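Local coordinates for phosphate-binding protein (Xanthomonas axonopodis pv. citri, PDB 5UB7), which probably serves as the periplasmic substrate-binding component of an ABC transporter for phosphate or phosphonate, and here holds ATP by its triphosphate, at residues A[65-70]-A[208-213]; A[78-83]-A[216-221]; A[82-87]-A[255-260]; A[91-96]-A[122-127]. All coordinates share one frame; numbering follows the deposited sequence.

Interaction 1 (A[65-70]-A[208-213]). With ATP (adenosine-5'-triphosphate), chain C.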
# COMPACT_ATOMS: atom_id res chain seq x y z
N GLU A 65 0.72 6.82 1.57
CA GLU A 65 0.47 5.58 0.81
C GLU A 65 1.63 4.63 0.92
O GLU A 65 2.77 5.04 1.06
CB GLU A 65 0.30 5.89 -0.70
CG GLU A 65 -0.98 6.60 -1.08
CD GLU A 65 -2.20 5.77 -0.82
OE1 GLU A 65 -2.07 4.54 -0.79
OE2 GLU A 65 -3.29 6.34 -0.66
N THR A 66 1.33 3.34 0.77
CA THR A 66 2.38 2.39 0.51
C THR A 66 2.93 2.74 -0.85
O THR A 66 2.28 3.44 -1.66
CB THR A 66 1.87 0.97 0.56
OG1 THR A 66 0.74 0.86 -0.30
CG2 THR A 66 1.45 0.64 1.98
N THR A 67 4.15 2.29 -1.08
CA THR A 67 4.97 2.80 -2.14
C THR A 67 4.49 2.39 -3.52
O THR A 67 4.48 3.23 -4.40
CB THR A 67 6.46 2.50 -1.91
OG1 THR A 67 6.66 1.10 -1.62
CG2 THR A 67 6.92 3.33 -0.72
N GLY A 68 4.02 1.15 -3.69
CA GLY A 68 3.35 0.72 -4.94
C GLY A 68 2.15 1.59 -5.34
O GLY A 68 2.04 2.05 -6.49
N ALA A 69 1.25 1.83 -4.39
CA ALA A 69 0.11 2.68 -4.62
C ALA A 69 0.57 4.08 -4.93
O ALA A 69 0.02 4.75 -5.81
CB ALA A 69 -0.80 2.71 -3.42
N ALA A 70 1.59 4.54 -4.21
CA ALA A 70 2.08 5.91 -4.45
C ALA A 70 2.60 6.06 -5.91
O ALA A 70 2.31 7.06 -6.59
CB ALA A 70 3.11 6.28 -3.40
N PRO A 208 12.51 -6.53 -0.73
CA PRO A 208 11.74 -5.53 -0.02
C PRO A 208 11.59 -4.23 -0.80
O PRO A 208 12.28 -3.99 -1.77
CB PRO A 208 12.52 -5.33 1.29
CG PRO A 208 13.75 -6.17 1.17
CD PRO A 208 13.89 -6.56 -0.26
N VAL A 209 10.64 -3.42 -0.40
CA VAL A 209 10.50 -2.09 -0.97
C VAL A 209 10.29 -1.18 0.21
O VAL A 209 9.92 -1.66 1.30
CB VAL A 209 9.35 -2.00 -2.00
CG1 VAL A 209 9.66 -2.86 -3.23
CG2 VAL A 209 8.03 -2.41 -1.37
N PRO A 210 10.51 0.12 0.02
CA PRO A 210 10.18 1.02 1.11
C PRO A 210 8.71 0.89 1.49
O PRO A 210 7.86 0.65 0.62
CB PRO A 210 10.48 2.39 0.55
CG PRO A 210 11.37 2.18 -0.63
CD PRO A 210 10.98 0.84 -1.17
N ARG A 211 8.45 1.06 2.78
CA ARG A 211 7.19 0.74 3.46
C ARG A 211 6.04 1.67 3.06
O ARG A 211 4.91 1.22 2.95
CB ARG A 211 7.46 0.78 4.98
CG ARG A 211 6.29 0.58 5.94
CD ARG A 211 5.97 -0.88 6.15
NE ARG A 211 4.71 -1.07 6.85
CZ ARG A 211 3.50 -0.88 6.32
NH1 ARG A 211 3.34 -0.47 5.05
NH2 ARG A 211 2.42 -1.07 7.09
N ALA A 212 6.34 2.95 2.81
CA ALA A 212 5.34 4.03 2.63
C ALA A 212 6.00 5.36 2.30
O ALA A 212 7.20 5.53 2.53
CB ALA A 212 4.49 4.20 3.88
N VAL A 213 5.20 6.30 1.80
CA VAL A 213 5.68 7.59 1.36
C VAL A 213 4.52 8.61 1.49
O VAL A 213 3.35 8.28 1.32
CB VAL A 213 6.24 7.45 -0.07
CG1 VAL A 213 5.19 6.83 -0.97
CG2 VAL A 213 6.77 8.75 -0.66
PG ATP C . -0.81 -2.37 1.15
O1G ATP C . -0.94 -1.16 0.26
O2G ATP C . 0.51 -3.08 0.97
O3G ATP C . -2.03 -3.31 1.08
PB ATP C . -1.85 -0.93 3.45
O1B ATP C . -2.45 0.21 2.62
O2B ATP C . -2.80 -1.82 4.21
O3B ATP C . -0.76 -1.87 2.71
PA ATP C . -1.11 -0.02 6.07
O1A ATP C . 0.11 0.75 6.52
O2A ATP C . -2.51 0.55 6.21
O3A ATP C . -0.81 -0.25 4.50
O5' ATP C . -0.94 -1.50 6.75

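Interaction 2 (A[78-83]-A[216-221])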
# COMPACT_ATOMS: atom_id res chain seq x y z
N SER A 78 0.02 12.93 -11.37
CA SER A 78 -0.84 13.61 -10.45
C SER A 78 -0.21 13.95 -9.07
O SER A 78 -0.77 14.74 -8.33
CB SER A 78 -2.13 12.79 -10.30
OG SER A 78 -1.99 11.70 -9.42
N ALA A 79 0.93 13.36 -8.73
CA ALA A 79 1.57 13.61 -7.42
C ALA A 79 3.06 13.28 -7.42
O ALA A 79 3.54 12.58 -8.30
CB ALA A 79 0.85 12.80 -6.35
N HIS A 80 3.79 13.75 -6.41
CA HIS A 80 5.21 13.40 -6.26
C HIS A 80 5.59 13.22 -4.77
O HIS A 80 4.89 13.72 -3.90
CB HIS A 80 6.10 14.48 -6.91
CG HIS A 80 5.90 15.85 -6.35
ND1 HIS A 80 4.88 16.68 -6.75
CD2 HIS A 80 6.55 16.51 -5.36
CE1 HIS A 80 4.92 17.81 -6.07
NE2 HIS A 80 5.92 17.73 -5.21
N PRO A 81 6.69 12.50 -4.48
CA PRO A 81 7.03 12.19 -3.09
C PRO A 81 7.46 13.41 -2.26
O PRO A 81 8.13 14.25 -2.77
CB PRO A 81 8.20 11.18 -3.23
CG PRO A 81 8.07 10.60 -4.57
CD PRO A 81 7.47 11.68 -5.42
N LEU A 82 7.04 13.48 -1.00
CA LEU A 82 7.43 14.54 -0.07
C LEU A 82 8.47 14.02 0.92
O LEU A 82 9.51 14.63 1.16
CB LEU A 82 6.21 15.04 0.69
CG LEU A 82 6.43 16.31 1.51
CD1 LEU A 82 6.36 17.54 0.63
CD2 LEU A 82 5.42 16.41 2.64
N LEU A 83 8.15 12.91 1.56
CA LEU A 83 9.04 12.26 2.53
C LEU A 83 8.83 10.78 2.40
O LEU A 83 7.74 10.36 2.00
CB LEU A 83 8.64 12.65 3.95
CG LEU A 83 8.82 14.12 4.29
CD1 LEU A 83 8.10 14.49 5.59
CD2 LEU A 83 10.31 14.41 4.38
N VAL A 216 2.47 14.50 -2.42
CA VAL A 216 1.70 15.74 -2.49
C VAL A 216 1.36 16.00 -3.92
O VAL A 216 2.09 15.56 -4.84
CB VAL A 216 2.41 17.02 -1.91
CG1 VAL A 216 2.55 16.95 -0.38
CG2 VAL A 216 3.74 17.29 -2.60
N ARG A 217 0.26 16.71 -4.10
CA ARG A 217 -0.25 16.95 -5.43
C ARG A 217 0.71 17.86 -6.20
O ARG A 217 1.40 18.73 -5.62
CB ARG A 217 -1.70 17.47 -5.41
CG ARG A 217 -1.87 18.92 -5.02
CD ARG A 217 -3.29 19.44 -5.27
NE ARG A 217 -3.31 20.90 -5.16
CZ ARG A 217 -2.87 21.75 -6.09
NH1 ARG A 217 -2.37 21.32 -7.25
NH2 ARG A 217 -2.92 23.04 -5.85
N THR A 218 0.81 17.56 -7.50
CA THR A 218 1.61 18.32 -8.45
C THR A 218 0.84 19.64 -8.69
O THR A 218 -0.37 19.65 -8.87
CB THR A 218 1.88 17.48 -9.75
OG1 THR A 218 0.69 16.81 -10.17
CG2 THR A 218 2.99 16.36 -9.52
N GLY A 219 1.54 20.77 -8.58
CA GLY A 219 0.89 22.09 -8.49
C GLY A 219 0.75 22.67 -7.08
O GLY A 219 0.46 23.83 -6.92
N MET A 220 0.99 21.88 -6.04
CA MET A 220 1.02 22.44 -4.70
C MET A 220 1.97 23.62 -4.68
O MET A 220 3.05 23.54 -5.23
CB MET A 220 1.46 21.39 -3.68
CG MET A 220 1.60 21.94 -2.29
SD MET A 220 1.80 20.69 -1.02
CE MET A 220 0.08 20.32 -0.74
N ASP A 221 1.55 24.72 -4.08
CA ASP A 221 2.42 25.87 -3.86
C ASP A 221 3.69 25.46 -3.09
O ASP A 221 3.58 24.86 -2.02
CB ASP A 221 1.67 26.91 -3.04
CG ASP A 221 2.58 28.00 -2.53
OD1 ASP A 221 3.29 28.61 -3.35
OD2 ASP A 221 2.63 28.23 -1.31

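Interaction 3 (A[82-87]-A[255-260]). With ATP (adenosine-5'-triphosphate), chain C.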
# COMPACT_ATOMS: atom_id res chain seq x y z
N LEU A 82 7.04 13.48 -1.00
CA LEU A 82 7.43 14.54 -0.07
C LEU A 82 8.47 14.02 0.92
O LEU A 82 9.51 14.63 1.16
CB LEU A 82 6.21 15.04 0.69
CG LEU A 82 6.43 16.31 1.51
CD1 LEU A 82 6.36 17.54 0.63
CD2 LEU A 82 5.42 16.41 2.64
N LEU A 83 8.15 12.91 1.56
CA LEU A 83 9.04 12.26 2.53
C LEU A 83 8.83 10.78 2.40
O LEU A 83 7.74 10.36 2.00
CB LEU A 83 8.64 12.65 3.95
CG LEU A 83 8.82 14.12 4.29
CD1 LEU A 83 8.10 14.49 5.59
CD2 LEU A 83 10.31 14.41 4.38
N MET A 84 9.85 10.01 2.73
CA MET A 84 9.70 8.57 2.98
C MET A 84 9.17 8.41 4.38
O MET A 84 9.53 9.19 5.27
CB MET A 84 11.03 7.80 2.85
CG MET A 84 11.72 8.00 1.53
SD MET A 84 10.67 7.69 0.10
CE MET A 84 10.46 5.90 0.23
N THR A 85 8.32 7.41 4.54
CA THR A 85 7.57 7.19 5.76
C THR A 85 7.91 5.80 6.27
O THR A 85 8.10 4.84 5.50
CB THR A 85 6.06 7.30 5.49
OG1 THR A 85 5.80 8.51 4.78
CG2 THR A 85 5.23 7.25 6.77
N GLU A 86 7.95 5.72 7.61
CA GLU A 86 8.34 4.55 8.37
C GLU A 86 7.17 4.17 9.29
O GLU A 86 6.63 5.01 9.96
CB GLU A 86 9.61 4.93 9.14
CG GLU A 86 10.19 3.88 10.06
CD GLU A 86 11.34 4.44 10.87
OE1 GLU A 86 12.31 4.92 10.22
OE2 GLU A 86 11.23 4.40 12.14
N ARG A 87 6.77 2.91 9.31
CA ARG A 87 5.58 2.46 10.05
C ARG A 87 5.88 1.24 10.92
O ARG A 87 6.55 0.30 10.47
CB ARG A 87 4.46 2.12 9.06
CG ARG A 87 3.80 3.34 8.45
CD ARG A 87 2.77 2.93 7.43
NE ARG A 87 2.21 4.09 6.76
CZ ARG A 87 1.26 4.05 5.82
NH1 ARG A 87 0.74 2.90 5.42
NH2 ARG A 87 0.85 5.18 5.28
N ARG A 255 11.37 10.73 6.71
CA ARG A 255 12.70 11.20 6.43
C ARG A 255 12.77 11.72 5.02
O ARG A 255 11.95 11.35 4.18
CB ARG A 255 13.73 10.11 6.73
CG ARG A 255 13.59 8.87 5.89
CD ARG A 255 14.51 7.72 6.32
NE ARG A 255 14.48 6.81 5.17
CZ ARG A 255 13.51 5.93 4.90
NH1 ARG A 255 12.49 5.72 5.72
NH2 ARG A 255 13.60 5.21 3.79
N PRO A 256 13.72 12.62 4.75
CA PRO A 256 13.75 13.21 3.42
C PRO A 256 14.09 12.17 2.40
O PRO A 256 14.57 11.12 2.76
CB PRO A 256 14.91 14.21 3.51
CG PRO A 256 15.19 14.37 4.96
CD PRO A 256 14.86 13.06 5.57
N LEU A 257 13.89 12.48 1.13
CA LEU A 257 14.35 11.60 0.08
C LEU A 257 15.85 11.74 -0.13
O LEU A 257 16.40 12.81 0.06
CB LEU A 257 13.57 11.83 -1.22
CG LEU A 257 12.25 11.01 -1.21
CD1 LEU A 257 11.11 11.76 -0.52
CD2 LEU A 257 11.85 10.55 -2.61
N ASP A 258 16.48 10.65 -0.54
CA ASP A 258 17.93 10.60 -0.80
C ASP A 258 18.18 9.85 -2.09
O ASP A 258 17.23 9.46 -2.75
CB ASP A 258 18.67 9.98 0.39
CG ASP A 258 18.22 8.60 0.68
OD1 ASP A 258 18.20 7.79 -0.26
OD2 ASP A 258 17.94 8.32 1.86
N PRO A 259 19.45 9.71 -2.51
CA PRO A 259 19.59 9.05 -3.81
C PRO A 259 19.09 7.60 -3.83
O PRO A 259 18.60 7.16 -4.86
CB PRO A 259 21.11 9.14 -4.08
CG PRO A 259 21.52 10.38 -3.37
CD PRO A 259 20.72 10.35 -2.09
N THR A 260 19.20 6.89 -2.70
CA THR A 260 18.80 5.51 -2.59
C THR A 260 17.28 5.31 -2.69
O THR A 260 16.82 4.56 -3.54
CB THR A 260 19.28 4.89 -1.26
OG1 THR A 260 20.70 4.83 -1.29
CG2 THR A 260 18.70 3.48 -1.06
PG ATP C . -0.81 -2.37 1.15
O1G ATP C . -0.94 -1.16 0.26
O2G ATP C . 0.51 -3.08 0.97
O3G ATP C . -2.03 -3.31 1.08
PB ATP C . -1.85 -0.93 3.45
O1B ATP C . -2.45 0.21 2.62
O2B ATP C . -2.80 -1.82 4.21
O3B ATP C . -0.76 -1.87 2.71
PA ATP C . -1.11 -0.02 6.07
O1A ATP C . 0.11 0.75 6.52
O2A ATP C . -2.51 0.55 6.21
O3A ATP C . -0.81 -0.25 4.50
O5' ATP C . -0.94 -1.50 6.75

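Interaction 4 (A[91-96]-A[122-127]). With ATP (adenosine-5'-triphosphate), chain C.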
# COMPACT_ATOMS: atom_id res chain seq x y z
N ARG A 91 11.17 0.70 7.95
CA ARG A 91 11.36 1.43 6.73
C ARG A 91 10.89 0.66 5.50
O ARG A 91 10.50 1.28 4.51
CB ARG A 91 12.84 1.69 6.50
CG ARG A 91 13.50 2.63 7.47
CD ARG A 91 14.88 2.96 6.95
NE ARG A 91 15.35 4.21 7.51
CZ ARG A 91 16.38 4.90 7.05
NH1 ARG A 91 17.10 4.47 6.00
NH2 ARG A 91 16.71 6.05 7.66
N ASP A 92 11.02 -0.68 5.54
CA ASP A 92 10.75 -1.56 4.40
C ASP A 92 9.74 -2.62 4.77
O ASP A 92 9.46 -2.88 5.94
CB ASP A 92 12.04 -2.27 3.96
CG ASP A 92 12.95 -1.40 3.11
OD1 ASP A 92 12.80 -0.17 3.08
OD2 ASP A 92 13.84 -1.94 2.42
N PHE A 93 9.17 -3.21 3.73
CA PHE A 93 8.40 -4.42 3.89
C PHE A 93 8.46 -5.23 2.62
O PHE A 93 9.11 -4.82 1.61
CB PHE A 93 6.98 -4.15 4.46
CG PHE A 93 5.95 -3.61 3.47
CD1 PHE A 93 6.28 -2.89 2.33
CD2 PHE A 93 4.59 -3.79 3.76
CE1 PHE A 93 5.30 -2.42 1.48
CE2 PHE A 93 3.61 -3.30 2.92
CZ PHE A 93 3.97 -2.62 1.78
N HIS A 94 7.86 -6.41 2.68
CA HIS A 94 7.88 -7.27 1.52
C HIS A 94 6.68 -8.18 1.50
O HIS A 94 5.93 -8.23 2.46
CB HIS A 94 9.23 -8.04 1.43
CG HIS A 94 9.41 -9.09 2.46
ND1 HIS A 94 10.01 -8.86 3.68
CD2 HIS A 94 9.03 -10.39 2.47
CE1 HIS A 94 9.99 -9.97 4.39
NE2 HIS A 94 9.40 -10.91 3.68
N THR A 95 6.49 -8.87 0.37
CA THR A 95 5.34 -9.75 0.17
C THR A 95 5.77 -11.19 0.38
O THR A 95 6.85 -11.58 -0.02
CB THR A 95 4.72 -9.53 -1.23
OG1 THR A 95 3.93 -8.33 -1.20
CG2 THR A 95 3.80 -10.67 -1.65
N LEU A 96 4.90 -11.98 0.99
CA LEU A 96 5.12 -13.41 1.04
C LEU A 96 3.92 -14.15 0.51
O LEU A 96 2.80 -13.64 0.55
CB LEU A 96 5.51 -13.88 2.44
CG LEU A 96 4.75 -13.35 3.64
CD1 LEU A 96 3.51 -14.19 3.89
CD2 LEU A 96 5.63 -13.34 4.88
N SER A 122 -5.04 -1.47 -5.92
CA SER A 122 -4.21 -0.45 -5.32
C SER A 122 -3.26 -0.98 -4.22
O SER A 122 -2.48 -0.20 -3.69
CB SER A 122 -5.11 0.64 -4.75
OG SER A 122 -6.04 1.11 -5.72
N SER A 123 -3.32 -2.27 -3.87
CA SER A 123 -2.51 -2.83 -2.76
C SER A 123 -1.09 -3.10 -3.23
O SER A 123 -0.85 -3.82 -4.23
CB SER A 123 -3.12 -4.12 -2.24
OG SER A 123 -2.36 -4.69 -1.20
N THR A 124 -0.14 -2.51 -2.51
CA THR A 124 1.28 -2.71 -2.78
C THR A 124 1.66 -4.16 -2.43
O THR A 124 2.18 -4.88 -3.28
CB THR A 124 2.13 -1.68 -1.98
OG1 THR A 124 1.89 -0.35 -2.47
CG2 THR A 124 3.57 -2.01 -2.08
N SER A 125 1.40 -4.60 -1.21
CA SER A 125 1.81 -5.93 -0.76
C SER A 125 0.88 -7.07 -1.17
O SER A 125 1.28 -8.25 -1.18
CB SER A 125 2.00 -5.97 0.75
OG SER A 125 0.77 -5.81 1.45
N GLY A 126 -0.36 -6.73 -1.47
CA GLY A 126 -1.38 -7.74 -1.79
C GLY A 126 -1.81 -7.81 -3.24
O GLY A 126 -2.72 -8.56 -3.55
N TYR A 127 -1.18 -7.02 -4.11
CA TYR A 127 -1.44 -7.12 -5.55
C TYR A 127 -0.22 -6.77 -6.40
O TYR A 127 0.29 -7.58 -7.15
CB TYR A 127 -2.65 -6.26 -5.91
CG TYR A 127 -2.93 -6.15 -7.38
CD1 TYR A 127 -3.61 -7.12 -8.04
CD2 TYR A 127 -2.52 -5.03 -8.10
CE1 TYR A 127 -3.87 -7.03 -9.38
CE2 TYR A 127 -2.77 -4.91 -9.44
CZ TYR A 127 -3.45 -5.92 -10.07
OH TYR A 127 -3.71 -5.84 -11.38
PG ATP C . -0.81 -2.37 1.15
O1G ATP C . -0.94 -1.16 0.26
O2G ATP C . 0.51 -3.08 0.97
O3G ATP C . -2.03 -3.31 1.08
PB ATP C . -1.85 -0.93 3.45
O1B ATP C . -2.45 0.21 2.62
O2B ATP C . -2.80 -1.82 4.21
O3B ATP C . -0.76 -1.87 2.71
PA ATP C . -1.11 -0.02 6.07
O1A ATP C . 0.11 0.75 6.52
O2A ATP C . -2.51 0.55 6.21
O3A ATP C . -0.81 -0.25 4.50
O5' ATP C . -0.94 -1.50 6.75

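Interaction 1 (A[65-70]-A[208-213])
Glu65 and Val213 form an antiparallel hydrogen-bonded pair, their backbones joined by Glu65 N to Val213 O (3.0 Å) and Val213 N to Glu65 O (2.8 Å). Beside this pair the packing is close. CG1 of Val213, set between its own backbone N and carbonyl carbon (chi1 55°), presses on CB of Ala70 at only 3.2 Å, one helical turn past Thr66. Thr67 fills the corner where strand passes into helix: its OG1 donates to Pro210 O over 2.6 Å, approaching 21° from the carbonyl plane, while its CG2 lies 3.6 Å from Ala212 N and also reaches CB of Pro210. Leu265 and Leu268 of helix 259-278 pack against the same threonine. The arrangement is the strand-to-helix junction of an α/β lobe of a periplasmic binding protein, with Thr66 at the N-cap of helix 67-75 and a ligand phosphate beside it. Thr66 spends its hydroxyl on ATP: OG1 donates to O1G at 2.7 Å and is also bonded to Thr124 OG1. Its CG2 sits at the edge of the Arg211 guanidinium, near the plane, 3.8 Å from NH1. From the break between the two strand pieces, Arg211 points away from the helix, bends at chi2 and sends NH2 to ATP O1A (3.0 Å), with a weaker bond to O5'; Phe93 adds a cation-pi contact. Toward the start of strand 209-217 the contact thins, where Val209, partly exposed, brings CG2 near Thr67 OG1.

Interaction 2 (A[78-83]-A[216-221])
His80 and Val216 pair across neighbouring antiparallel strands, with His80 N bonded to Val216 O and Val216 N to His80 O, both at 2.9 Å. One residue back, Ala79 faces Arg217 in a non-hydrogen-bonded pair, and a weak bond from Thr218 N to Ser78 O continues the ladder into the type II turn that runs from Arg217 to Met220. The imidazole of His80 reaches across to the partner strand. From CB, chi1 of 59° sets CG between the backbone N and the carbonyl carbon, which brings the ring back to where Val216 O lies over one face, 3.6 Å from ND1. On one side of the ring ND1 meets CG2 of Thr218 at 3.4 Å, a methyl lying at the edge in the ring plane. CE1 comes next, 3.7 Å from Arg217 O. At the tip, NE2 is 3.4 Å from CG2 of Val216 and hydrogen-bonds Glu225 OE1 in helix 222-235; CD2, on the remaining side, approaches the same valine methyl. The other branch of Val216, CG1, packs against CD1 of Leu82 at 4.0 Å, which extends the apolar patch along the strand. Outside it, Arg217 turns away to a salt bridge with Asp61, and Thr218 OG1 bonds Gly77 O. The ring thus has one methyl at its edge and another, with Val216 O, over one face, while the Glu225 carboxylate would probably keep a proton on NE2.

Interaction 3 (A[82-87]-A[255-260])
Leu82 meets Leu257 through its backbone: Leu82 O lies 3.7 Å from CD1 of Leu257. Leu83, which shares with Leu82 a classic β bulge opposite Glu214, offers CA to the same methyl, and its CD2 swings over the Arg255 carbonyl, 3.5 Å from O. Met84 pairs with Arg255: its N bonds Arg255 O at 2.9 Å and its O takes Arg255 N at 2.8 Å, an antiparallel hydrogen-bonded pair. Its CB lies over one face of the Arg255 guanidinium, 3.7 Å from CZ, toward the rim. A bend at chi2 (-52°) then brings SD within 3.9 Å of Leu257 CG, the two side chains meeting at about a right angle. Thr85 turns away, its hydroxyl bonded to Glu214 OE2. Glu86 OE1 stands 4.6 Å from Arg255 NH1, well out of the guanidinium plane, a long-range attraction of charges, while OE2 is bonded to Thr252 OG1. Arg87 runs extended to ATP, its NH1 next to O1A at a separation too short to be taken literally, and NH2 bonds Ser64 OG. Strand 79-87 thus lies between strands 209-217 and 251-255, with Leu83 packed on helix 222-235 and Met84 on helix 259-278.

Interaction 4 (A[91-96]-A[122-127])
Thr124 and Ser125, in the first turn of helix 124-136, face Phe93 and Thr95 of strand 92-100; the start of the helix is a phosphate-binding N-terminus, as in other periplasmic binding proteins, and the γ-phosphate of ATP sits on it. Along the helix start, Ser123 comes first, at the N-cap: with OG anti to the backbone N (chi1 179°), its hydroxyl donates to ATP O3G at 2.7 Å. Thr124 gives its backbone N to O1G and its CG2 to the Phe93 ring, 3.9 Å from CZ, in an oblique approach; its OG1, the partner of Thr66, is also bonded to Ala69 N. Ser125 grips O2G twice, through N and through OG, each at 2.8 Å. The same oxygen lies at the edge of the Phe93 ring, near its plane, 3.6 Å from CZ, while CE2 touches Ser125 CB. On the strand side, Thr95 OG1 donates to Ser125 O over 2.7 Å, arriving at a C=O angle of 110°, well to the side of the oxygen. Negative charge at this helix end would probably be steadied by the peptide dipoles. Gly126 completes the cap, its N donating to Ser123 OG over 2.9 Å.

In the fold
Interactions 1, 3 and 4 converge on the triphosphate, whereas interaction 2 stands back from it. The centres of interactions 1 and 4 are about 8 Å apart, and the backbone joins them where Arg211 N meets Arg91 O at 2.7 Å. The centre of interaction 3 is about 10 Å from that of interaction 1, with Ala212 O and Thr85 N 3.0 Å apart between adjacent strands. Arg87 and Arg211 both approach the α-phosphate, while Thr66 joins Ser123 and Ser125, with Thr124 N, at the γ-phosphate. Interaction 2 shares Leu82 and Leu83 with interaction 3 and strand 209-217 with interaction 1, but its centre is about 22 Å from that of interaction 4.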